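Local atomic coordinates of beta-n-acetylhexosaminidase (Streptomyces plicatus, PDB entry 1HP5), a protein that catalyses the hydrolysis of terminal non-reducing N-acetylhexosamine residues from beta-N-acetylhexosaminides, as a glycoside hydrolase of family 20. Residues Y313-G318 / T346-H351; L363-G368 / I391-D396; R397-M402 / E444-T449. One frame throughout, in Å; residues are numbered along the deposited sequence.

Interaction 1: Y313-G318 / T346-H351; sequences YLHIGG and TVVGWH. With NGT (3ar,5R,6S,7R,7ar-5-hydroxymethyl-2-methyl-5,6,7,7a-tetrahydro-3ah-pyrano[3,2-D]thiazole-6,7-diol), chain F.
The indole of Trp-350 is covered on both faces: the thiazoline methyl carbon C8 of the bound NGT sits over the ring centre on one, and the imidazole of His-315 meets the other. That imidazole comes edge-on, a T-shaped pair with the planes at 54°, its CE1 3.6 Å from Trp-350 NE1, while Gly-318 N lies at the indole edge. The two segments carry neighbouring parallel strands of the TIM barrel, joined through helix 326-342 as a beta-alpha-beta unit, and Trp-350 stands at the C-terminal end of its strand, where such barrels carry their active sites. His-315 (chi1 -156°, CG trans to N) lays its ring across Val-348, whose CG1 reaches CD2 of His-315 at 3.3 Å. Polar ends are matched: His-315 NE2 bonds Gln-365, and Trp-350 NE1 bonds Glu-250. Replacing Trp-350 with a leucine would probably take away one of the two indole faces that hold the NGT methyl and leave Glu-250 without its indole donor. Backbone bonds run from Leu-314 N to Thr-346 O (3.0 Å) as far as Trp-350 N to Gly-317 O (2.9 Å). Within 313-318, His-315 ND1 accepts Gly-317 N at 3.0 Å, 3° from the imidazole plane.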
loop_
_atom_site.group_PDB
_atom_site.type_symbol
_atom_site.label_atom_id
_atom_site.label_comp_id
_atom_site.label_asym_id
_atom_site.label_seq_id
_atom_site.Cartn_x
_atom_site.Cartn_y
_atom_site.Cartn_z
ATOM N N TYR A 313 7.465 -9.642 -6.888
ATOM C CA TYR A 313 6.718 -10.584 -6.061
ATOM C C TYR A 313 5.373 -11.095 -6.553
ATOM O O TYR A 313 4.670 -10.434 -7.318
ATOM C CB TYR A 313 6.533 -9.967 -4.675
ATOM C CG TYR A 313 7.774 -9.253 -4.189
ATOM C CD1 TYR A 313 8.015 -7.919 -4.531
ATOM C CD2 TYR A 313 8.734 -9.924 -3.426
ATOM C CE1 TYR A 313 9.181 -7.271 -4.128
ATOM C CE2 TYR A 313 9.909 -9.283 -3.018
ATOM C CZ TYR A 313 10.123 -7.960 -3.372
ATOM O OH TYR A 313 11.276 -7.324 -2.973
ATOM N N LEU A 314 5.024 -12.282 -6.066
ATOM C CA LEU A 314 3.771 -12.952 -6.385
ATOM C C LEU A 314 3.261 -13.491 -5.043
ATOM O O LEU A 314 3.911 -14.326 -4.410
ATOM C CB LEU A 314 4.038 -14.100 -7.355
ATOM C CG LEU A 314 2.945 -14.499 -8.343
ATOM C CD1 LEU A 314 1.684 -14.888 -7.582
ATOM C CD2 LEU A 314 2.681 -13.349 -9.303
ATOM N N HIS A 315 2.102 -13.007 -4.609
ATOM C CA HIS A 315 1.526 -13.404 -3.330
ATOM C C HIS A 315 0.556 -14.567 -3.536
ATOM O O HIS A 315 -0.415 -14.446 -4.281
ATOM C CB HIS A 315 0.804 -12.191 -2.724
ATOM C CG HIS A 315 0.655 -12.230 -1.233
ATOM N ND1 HIS A 315 0.061 -13.282 -0.566
ATOM C CD2 HIS A 315 0.953 -11.307 -0.287
ATOM C CE1 HIS A 315 -0.002 -13.004 0.725
ATOM N NE2 HIS A 315 0.532 -11.811 0.921
ATOM N N ILE A 316 0.819 -15.697 -2.883
ATOM C CA ILE A 316 -0.061 -16.857 -3.021
ATOM C C ILE A 316 -0.974 -17.079 -1.813
ATOM O O ILE A 316 -1.603 -18.131 -1.684
ATOM C CB ILE A 316 0.742 -18.156 -3.278
ATOM C CG1 ILE A 316 1.758 -18.387 -2.154
ATOM C CG2 ILE A 316 1.445 -18.069 -4.624
ATOM C CD1 ILE A 316 2.468 -19.732 -2.247
ATOM N N GLY A 317 -1.047 -16.085 -0.933
ATOM C CA GLY A 317 -1.900 -16.189 0.240
ATOM C C GLY A 317 -1.552 -17.336 1.176
ATOM O O GLY A 317 -0.443 -17.396 1.701
ATOM N N GLY A 318 -2.507 -18.235 1.397
ATOM C CA GLY A 318 -2.268 -19.372 2.271
ATOM C C GLY A 318 -2.911 -19.246 3.640
ATOM O O GLY A 318 -2.688 -20.076 4.523
ATOM N N THR A 346 9.346 -13.853 -6.775
ATOM C CA THR A 346 9.630 -14.159 -5.378
ATOM C C THR A 346 8.282 -14.376 -4.705
ATOM O O THR A 346 7.400 -13.522 -4.784
ATOM C CB THR A 346 10.367 -12.995 -4.696
ATOM O OG1 THR A 346 11.645 -12.822 -5.319
ATOM C CG2 THR A 346 10.560 -13.270 -3.206
ATOM N N VAL A 347 8.117 -15.522 -4.054
ATOM C CA VAL A 347 6.852 -15.828 -3.412
ATOM C C VAL A 347 6.614 -15.104 -2.091
ATOM O O VAL A 347 7.537 -14.863 -1.306
ATOM C CB VAL A 347 6.694 -17.356 -3.186
ATOM C CG1 VAL A 347 7.757 -17.856 -2.245
ATOM C CG2 VAL A 347 5.305 -17.662 -2.625
ATOM N N VAL A 348 5.359 -14.731 -1.877
ATOM C CA VAL A 348 4.944 -14.073 -0.652
ATOM C C VAL A 348 3.700 -14.821 -0.196
ATOM O O VAL A 348 2.865 -15.212 -1.019
ATOM C CB VAL A 348 4.568 -12.592 -0.879
ATOM C CG1 VAL A 348 4.137 -11.958 0.446
ATOM C CG2 VAL A 348 5.752 -11.832 -1.470
ATOM N N GLY A 349 3.585 -15.038 1.106
ATOM C CA GLY A 349 2.421 -15.726 1.625
ATOM C C GLY A 349 2.078 -15.196 2.998
ATOM O O GLY A 349 2.899 -14.525 3.627
ATOM N N TRP A 350 0.862 -15.466 3.462
ATOM C CA TRP A 350 0.478 -15.033 4.797
ATOM C C TRP A 350 1.314 -15.913 5.717
ATOM O O TRP A 350 1.835 -16.936 5.268
ATOM C CB TRP A 350 -1.023 -15.229 5.006
ATOM C CG TRP A 350 -1.821 -14.327 4.105
ATOM C CD1 TRP A 350 -2.502 -14.683 2.975
ATOM C CD2 TRP A 350 -1.997 -12.913 4.249
ATOM N NE1 TRP A 350 -3.096 -13.579 2.411
ATOM C CE2 TRP A 350 -2.803 -12.478 3.170
ATOM C CE3 TRP A 350 -1.557 -11.970 5.188
ATOM C CZ2 TRP A 350 -3.177 -11.139 3.003
ATOM C CZ3 TRP A 350 -1.932 -10.635 5.023
ATOM C CH2 TRP A 350 -2.733 -10.235 3.938
ATOM N N HIS A 351 1.451 -15.545 6.988
ATOM C CA HIS A 351 2.331 -16.317 7.857
ATOM C C HIS A 351 2.023 -17.800 8.084
ATOM O O HIS A 351 2.853 -18.512 8.647
ATOM C CB HIS A 351 2.562 -15.590 9.198
ATOM C CG HIS A 351 1.428 -15.691 10.167
ATOM N ND1 HIS A 351 0.350 -14.834 10.148
ATOM C CD2 HIS A 351 1.227 -16.527 11.214
ATOM C CE1 HIS A 351 -0.466 -15.135 11.144
ATOM N NE2 HIS A 351 0.044 -16.159 11.806
HETATM C C1 NGT F . -8.338 -12.142 7.859
HETATM C C2 NGT F . -8.648 -13.012 6.605
HETATM C C3 NGT F . -9.379 -12.184 5.494
HETATM C C4 NGT F . -10.458 -11.246 6.062
HETATM C C5 NGT F . -9.857 -10.350 7.167
HETATM C C6 NGT F . -10.866 -9.401 7.810
HETATM C C7 NGT F . -6.386 -12.783 6.379
HETATM C C8 NGT F . -4.958 -13.014 5.944
HETATM N N2 NGT F . -7.380 -13.503 6.082
HETATM S S1 NGT F . -6.696 -11.389 7.418
HETATM O O3 NGT F . -9.944 -13.064 4.534
HETATM O O4 NGT F . -10.977 -10.447 5.013
HETATM O O5 NGT F . -9.283 -11.187 8.242
HETATM O O6 NGT F . -10.212 -8.490 8.695
#

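Interaction 2: L363-G368 / I391-D396; sequences LVQYWG and ILSPAD. With NGT (3ar,5R,6S,7R,7ar-5-hydroxymethyl-2-methyl-5,6,7,7a-tetrahydro-3ah-pyrano[3,2-D]thiazole-6,7-diol), chain F.
Parallel strand pairing, continued past the strand ends into loops, one of which brings Trp-367 to the sugar site, joins 363-368 to 391-396 in the TIM barrel. The evidence is a run of backbone bonds: Ile-391 N gives to Val-364 O at 2.9 Å, Tyr-366 N to Ile-391 O at 2.8 Å, and Ala-395 N to Gly-368 O at 3.0 Å. Ser-393 grips the carbonyl of Tyr-366 twice, with its N at 2.9 Å from Tyr-366 O and its hydroxyl OG at 3.2 Å from the same oxygen, the latter standing above the carbonyl plane. The same OG receives NE2 of Gln-365, 3.2 Å away and 16° out of the amide plane. Gln-365 gets there fully extended, CG anti to the backbone N (chi1 -171°), and its NE2 also bonds Glu-444. CG of that chain passes over CG2 of Ile-391. On the ligand side, the Trp-367 indole turns one face to NGT, with C8 over the ring centre and S1 3.5 Å from CE3 of Trp-367. The Tyr-366 ring instead covers Gly-368 N. Helix 374-385 connects the two strands, which run between strand 346-350 beside 363-366 and strand 440-447 beside 389-392.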
loop_
_atom_site.group_PDB
_atom_site.type_symbol
_atom_site.label_atom_id
_atom_site.label_comp_id
_atom_site.label_asym_id
_atom_site.label_seq_id
_atom_site.Cartn_x
_atom_site.Cartn_y
_atom_site.Cartn_z
ATOM N N LEU A 363 8.892 -14.541 1.473
ATOM C CA LEU A 363 8.558 -13.597 2.527
ATOM C C LEU A 363 7.203 -14.025 3.047
ATOM O O LEU A 363 6.385 -14.549 2.292
ATOM C CB LEU A 363 8.447 -12.164 1.994
ATOM C CG LEU A 363 9.709 -11.426 1.539
ATOM C CD1 LEU A 363 10.105 -11.890 0.152
ATOM C CD2 LEU A 363 9.433 -9.923 1.527
ATOM N N VAL A 364 6.966 -13.834 4.337
ATOM C CA VAL A 364 5.673 -14.189 4.889
ATOM C C VAL A 364 5.108 -12.953 5.545
ATOM O O VAL A 364 5.839 -12.155 6.143
ATOM C CB VAL A 364 5.755 -15.352 5.915
ATOM C CG1 VAL A 364 6.300 -16.596 5.227
ATOM C CG2 VAL A 364 6.609 -14.957 7.118
ATOM N N GLN A 365 3.801 -12.787 5.408
ATOM C CA GLN A 365 3.116 -11.635 5.963
ATOM C C GLN A 365 2.386 -12.048 7.229
ATOM O O GLN A 365 1.432 -12.817 7.180
ATOM C CB GLN A 365 2.132 -11.082 4.927
ATOM C CG GLN A 365 1.507 -9.750 5.311
ATOM C CD GLN A 365 0.682 -9.144 4.185
ATOM O OE1 GLN A 365 0.682 -9.641 3.051
ATOM N NE2 GLN A 365 -0.021 -8.060 4.492
ATOM N N TYR A 366 2.853 -11.531 8.361
ATOM C CA TYR A 366 2.268 -11.832 9.658
ATOM C C TYR A 366 1.032 -10.987 9.918
ATOM O O TYR A 366 1.110 -9.757 9.922
ATOM C CB TYR A 366 3.282 -11.560 10.765
ATOM C CG TYR A 366 2.722 -11.781 12.147
ATOM C CD1 TYR A 366 2.537 -13.070 12.647
ATOM C CD2 TYR A 366 2.368 -10.701 12.955
ATOM C CE1 TYR A 366 2.019 -13.278 13.920
ATOM C CE2 TYR A 366 1.848 -10.898 14.228
ATOM C CZ TYR A 366 1.677 -12.189 14.704
ATOM O OH TYR A 366 1.164 -12.389 15.963
ATOM N N TRP A 367 -0.103 -11.643 10.152
ATOM C CA TRP A 367 -1.341 -10.920 10.412
ATOM C C TRP A 367 -1.955 -11.265 11.762
ATOM O O TRP A 367 -3.159 -11.087 11.971
ATOM C CB TRP A 367 -2.366 -11.177 9.300
ATOM C CG TRP A 367 -2.708 -12.617 9.068
ATOM C CD1 TRP A 367 -1.936 -13.551 8.441
ATOM C CD2 TRP A 367 -3.923 -13.283 9.438
ATOM N NE1 TRP A 367 -2.592 -14.753 8.392
ATOM C CE2 TRP A 367 -3.814 -14.620 8.998
ATOM C CE3 TRP A 367 -5.092 -12.880 10.099
ATOM C CZ2 TRP A 367 -4.834 -15.562 9.197
ATOM C CZ3 TRP A 367 -6.106 -13.816 10.296
ATOM C CH2 TRP A 367 -5.970 -15.141 9.846
ATOM N N GLY A 368 -1.127 -11.758 12.676
ATOM C CA GLY A 368 -1.623 -12.100 13.996
ATOM C C GLY A 368 -1.836 -10.839 14.809
ATOM O O GLY A 368 -1.726 -9.733 14.290
ATOM N N ILE A 391 6.977 -9.576 6.763
ATOM C CA ILE A 391 6.200 -8.379 6.470
ATOM C C ILE A 391 5.217 -8.313 7.632
ATOM O O ILE A 391 4.452 -9.251 7.856
ATOM C CB ILE A 391 5.409 -8.511 5.150
ATOM C CG1 ILE A 391 6.372 -8.640 3.967
ATOM C CG2 ILE A 391 4.520 -7.283 4.954
ATOM C CD1 ILE A 391 5.704 -9.099 2.689
ATOM N N LEU A 392 5.238 -7.219 8.383
ATOM C CA LEU A 392 4.341 -7.105 9.521
ATOM C C LEU A 392 3.061 -6.313 9.263
ATOM O O LEU A 392 3.098 -5.145 8.868
ATOM C CB LEU A 392 5.081 -6.491 10.714
ATOM C CG LEU A 392 6.341 -7.213 11.215
ATOM C CD1 LEU A 392 6.892 -6.480 12.439
ATOM C CD2 LEU A 392 6.015 -8.661 11.574
ATOM N N SER A 393 1.925 -6.962 9.487
ATOM C CA SER A 393 0.627 -6.315 9.334
ATOM C C SER A 393 -0.297 -6.910 10.397
ATOM O O SER A 393 -1.216 -7.662 10.086
ATOM C CB SER A 393 0.065 -6.547 7.922
ATOM O OG SER A 393 -0.196 -7.918 7.670
ATOM N N PRO A 394 -0.038 -6.597 11.677
ATOM C CA PRO A 394 -0.855 -7.110 12.783
ATOM C C PRO A 394 -2.311 -6.681 12.637
ATOM O O PRO A 394 -2.594 -5.513 12.363
ATOM C CB PRO A 394 -0.194 -6.499 14.022
ATOM C CG PRO A 394 1.238 -6.318 13.593
ATOM C CD PRO A 394 1.085 -5.791 12.185
ATOM N N ALA A 395 -3.227 -7.626 12.831
ATOM C CA ALA A 395 -4.657 -7.358 12.702
ATOM C C ALA A 395 -5.161 -6.330 13.710
ATOM O O ALA A 395 -6.137 -5.625 13.448
ATOM C CB ALA A 395 -5.443 -8.659 12.836
ATOM N N ASP A 396 -4.508 -6.238 14.864
ATOM C CA ASP A 396 -4.929 -5.265 15.868
ATOM C C ASP A 396 -4.028 -4.032 15.818
ATOM O O ASP A 396 -3.910 -3.287 16.796
ATOM C CB ASP A 396 -4.900 -5.884 17.268
ATOM C CG ASP A 396 -3.523 -6.395 17.656
ATOM O OD1 ASP A 396 -2.643 -6.487 16.772
ATOM O OD2 ASP A 396 -3.325 -6.720 18.848
HETATM C C1 NGT F . -8.338 -12.142 7.859
HETATM C C2 NGT F . -8.648 -13.012 6.605
HETATM C C3 NGT F . -9.379 -12.184 5.494
HETATM C C4 NGT F . -10.458 -11.246 6.062
HETATM C C5 NGT F . -9.857 -10.350 7.167
HETATM C C6 NGT F . -10.866 -9.401 7.810
HETATM C C7 NGT F . -6.386 -12.783 6.379
HETATM C C8 NGT F . -4.958 -13.014 5.944
HETATM N N2 NGT F . -7.380 -13.503 6.082
HETATM S S1 NGT F . -6.696 -11.389 7.418
HETATM O O3 NGT F . -9.944 -13.064 4.534
HETATM O O4 NGT F . -10.977 -10.447 5.013
HETATM O O5 NGT F . -9.283 -11.187 8.242
HETATM O O6 NGT F . -10.212 -8.490 8.695
#

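Interaction 3: R397-M402 / E444-T449; sequences RTYLDM and EAPLWT. With NGT (3ar,5R,6S,7R,7ar-5-hydroxymethyl-2-methyl-5,6,7,7a-tetrahydro-3ah-pyrano[3,2-D]thiazole-6,7-diol), chain F.
Thr-398 to Asp-401 runs 12° from the direction of Glu-444 to Trp-448, yet this segment is loop, tied to the strand by Leu-400 N, inside a type I turn from Tyr-399 to Met-402, which gives to Pro-446 O at 2.9 Å, nearly along the C=O axis. A second tie is the hydroxyl OG1 of Thr-398, turned between its backbone N and carbonyl carbon (chi1 70°), which donates to Glu-444 O at 2.8 Å in the carbonyl plane. The phenol of Tyr-399 spans two partners: its CE1 meets CG of Pro-446 at 3.6 Å, and its ring lies obliquely to the Trp-448 indole, planes 45° apart. Leu-400 packs its CB on CD1 of Leu-447 at 3.7 Å and its CD1 on the methyl of Ala-445. Asp-401 runs alongside Trp-448, its OD1 3.3 Å from CD1 at the indole edge; that oxygen is buried and has no hydrogen-bond partner. The other oxygen, OD2, takes the hydroxyl O6 of NGT at 2.7 Å. Trp-448 lays a face against the pyranose, with O4 of NGT 3.3 Å from its CE3. Such aromatic stacking with a carboxylate on a sugar hydroxyl is characteristic of carbohydrate-binding pockets, here at the C-terminal end of the barrel strands.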
loop_
_atom_site.group_PDB
_atom_site.type_symbol
_atom_site.label_atom_id
_atom_site.label_comp_id
_atom_site.label_asym_id
_atom_site.label_seq_id
_atom_site.Cartn_x
_atom_site.Cartn_y
_atom_site.Cartn_z
ATOM N N ARG A 397 -3.396 -3.824 14.669
ATOM C CA ARG A 397 -2.508 -2.684 14.490
ATOM C C ARG A 397 -2.682 -1.950 13.162
ATOM O O ARG A 397 -2.989 -0.760 13.142
ATOM C CB ARG A 397 -1.042 -3.125 14.594
ATOM C CG ARG A 397 -0.612 -3.650 15.954
ATOM C CD ARG A 397 -0.528 -2.537 16.985
ATOM N NE ARG A 397 0.066 -3.013 18.233
ATOM C CZ ARG A 397 0.333 -2.241 19.282
ATOM N NH1 ARG A 397 0.060 -0.941 19.242
ATOM N NH2 ARG A 397 0.878 -2.770 20.374
ATOM N N THR A 398 -2.501 -2.666 12.055
ATOM C CA THR A 398 -2.560 -2.036 10.739
ATOM C C THR A 398 -3.722 -2.375 9.812
ATOM O O THR A 398 -3.751 -1.910 8.673
ATOM C CB THR A 398 -1.256 -2.306 9.977
ATOM O OG1 THR A 398 -1.196 -3.690 9.615
ATOM C CG2 THR A 398 -0.056 -1.976 10.862
ATOM N N TYR A 399 -4.668 -3.183 10.280
ATOM C CA TYR A 399 -5.827 -3.537 9.470
ATOM C C TYR A 399 -6.754 -2.327 9.416
ATOM O O TYR A 399 -7.363 -1.953 10.419
ATOM C CB TYR A 399 -6.550 -4.744 10.083
ATOM C CG TYR A 399 -6.020 -6.076 9.589
ATOM C CD1 TYR A 399 -4.659 -6.251 9.336
ATOM C CD2 TYR A 399 -6.881 -7.145 9.336
ATOM C CE1 TYR A 399 -4.167 -7.444 8.831
ATOM C CE2 TYR A 399 -6.399 -8.351 8.832
ATOM C CZ TYR A 399 -5.037 -8.489 8.576
ATOM O OH TYR A 399 -4.540 -9.646 8.018
ATOM N N LEU A 400 -6.851 -1.713 8.239
ATOM C CA LEU A 400 -7.686 -0.529 8.064
ATOM C C LEU A 400 -9.178 -0.839 8.098
ATOM O O LEU A 400 -10.002 0.067 8.208
ATOM C CB LEU A 400 -7.306 0.174 6.757
ATOM C CG LEU A 400 -5.806 0.500 6.732
ATOM C CD1 LEU A 400 -5.420 1.164 5.418
ATOM C CD2 LEU A 400 -5.485 1.418 7.917
ATOM N N ASP A 401 -9.531 -2.117 8.011
ATOM C CA ASP A 401 -10.937 -2.490 8.063
ATOM C C ASP A 401 -11.399 -2.694 9.499
ATOM O O ASP A 401 -12.584 -2.877 9.742
ATOM C CB ASP A 401 -11.195 -3.767 7.253
ATOM C CG ASP A 401 -10.480 -4.976 7.823
ATOM O OD1 ASP A 401 -9.266 -4.873 8.088
ATOM O OD2 ASP A 401 -11.129 -6.034 7.995
ATOM N N MET A 402 -10.477 -2.655 10.457
ATOM C CA MET A 402 -10.871 -2.857 11.854
ATOM C C MET A 402 -11.487 -1.580 12.418
ATOM O O MET A 402 -10.981 -0.483 12.181
ATOM C CB MET A 402 -9.661 -3.271 12.705
ATOM C CG MET A 402 -9.991 -4.289 13.803
ATOM S SD MET A 402 -10.734 -5.789 13.103
ATOM C CE MET A 402 -9.369 -6.357 12.037
ATOM N N GLU A 444 2.744 -3.501 6.292
ATOM C CA GLU A 444 1.673 -3.364 5.323
ATOM C C GLU A 444 0.384 -3.005 6.042
ATOM O O GLU A 444 0.128 -3.488 7.143
ATOM C CB GLU A 444 1.461 -4.656 4.524
ATOM C CG GLU A 444 0.279 -4.557 3.556
ATOM C CD GLU A 444 0.242 -5.681 2.543
ATOM O OE1 GLU A 444 1.215 -5.820 1.771
ATOM O OE2 GLU A 444 -0.759 -6.426 2.514
ATOM N N ALA A 445 -0.406 -2.136 5.419
ATOM C CA ALA A 445 -1.691 -1.725 5.961
ATOM C C ALA A 445 -2.742 -2.317 5.019
ATOM O O ALA A 445 -3.010 -1.775 3.943
ATOM C CB ALA A 445 -1.797 -0.201 5.987
ATOM N N PRO A 446 -3.333 -3.455 5.402
ATOM C CA PRO A 446 -4.343 -4.070 4.540
ATOM C C PRO A 446 -5.720 -3.467 4.756
ATOM O O PRO A 446 -6.090 -3.126 5.882
ATOM C CB PRO A 446 -4.322 -5.550 4.954
ATOM C CG PRO A 446 -3.086 -5.693 5.848
ATOM C CD PRO A 446 -2.975 -4.352 6.510
ATOM N N LEU A 447 -6.474 -3.340 3.671
ATOM C CA LEU A 447 -7.828 -2.820 3.755
ATOM C C LEU A 447 -8.763 -3.859 3.151
ATOM O O LEU A 447 -8.927 -3.916 1.929
ATOM C CB LEU A 447 -7.949 -1.494 2.997
ATOM C CG LEU A 447 -9.337 -0.846 2.982
ATOM C CD1 LEU A 447 -9.927 -0.821 4.384
ATOM C CD2 LEU A 447 -9.223 0.572 2.413
ATOM N N TRP A 448 -9.352 -4.694 4.009
ATOM C CA TRP A 448 -10.284 -5.729 3.565
ATOM C C TRP A 448 -11.635 -5.073 3.327
ATOM O O TRP A 448 -11.996 -4.123 4.018
ATOM C CB TRP A 448 -10.397 -6.841 4.612
ATOM C CG TRP A 448 -9.074 -7.461 4.921
ATOM C CD1 TRP A 448 -8.234 -7.139 5.946
ATOM C CD2 TRP A 448 -8.407 -8.466 4.154
ATOM N NE1 TRP A 448 -7.080 -7.881 5.865
ATOM C CE2 TRP A 448 -7.160 -8.705 4.774
ATOM C CE3 TRP A 448 -8.741 -9.190 2.998
ATOM C CZ2 TRP A 448 -6.240 -9.643 4.277
ATOM C CZ3 TRP A 448 -7.829 -10.123 2.502
ATOM C CH2 TRP A 448 -6.591 -10.339 3.147
ATOM N N THR A 449 -12.399 -5.590 2.372
ATOM C CA THR A 449 -13.660 -4.946 2.041
ATOM C C THR A 449 -14.981 -5.679 2.264
ATOM O O THR A 449 -15.955 -5.439 1.545
ATOM C CB THR A 449 -13.597 -4.444 0.589
ATOM O OG1 THR A 449 -13.322 -5.544 -0.286
ATOM C CG2 THR A 449 -12.471 -3.406 0.440
HETATM C C1 NGT F . -8.338 -12.142 7.859
HETATM C C2 NGT F . -8.648 -13.012 6.605
HETATM C C3 NGT F . -9.379 -12.184 5.494
HETATM C C4 NGT F . -10.458 -11.246 6.062
HETATM C C5 NGT F . -9.857 -10.350 7.167
HETATM C C6 NGT F . -10.866 -9.401 7.810
HETATM C C7 NGT F . -6.386 -12.783 6.379
HETATM C C8 NGT F . -4.958 -13.014 5.944
HETATM N N2 NGT F . -7.380 -13.503 6.082
HETATM S S1 NGT F . -6.696 -11.389 7.418
HETATM O O3 NGT F . -9.944 -13.064 4.534
HETATM O O4 NGT F . -10.977 -10.447 5.013
HETATM O O5 NGT F . -9.283 -11.187 8.242
HETATM O O6 NGT F . -10.212 -8.490 8.695
#

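All three contacts are buried, and all reach the same parallel barrel sheet and touch NGT. Interactions 1 and 2 each unite the two strands of a beta-alpha-beta unit, and they share a seam, since strands 346-350 and 363-366 are neighbours, with a probable hydrogen bond between Gly-349 O and Gln-365 N. Interaction 3 differs in kind: a loop after strand 389-392 is laid on strand 440-447, with two hydrogen bonds across it against four in interaction 1 and six in interaction 2. Their ligand chemistry differs too. Trp-350 and Trp-367 face the thiazoline methyl; interaction 3 also borders the thiazoline, and adds the indole against the pyranose and the carboxylate for the hydroxymethyl group.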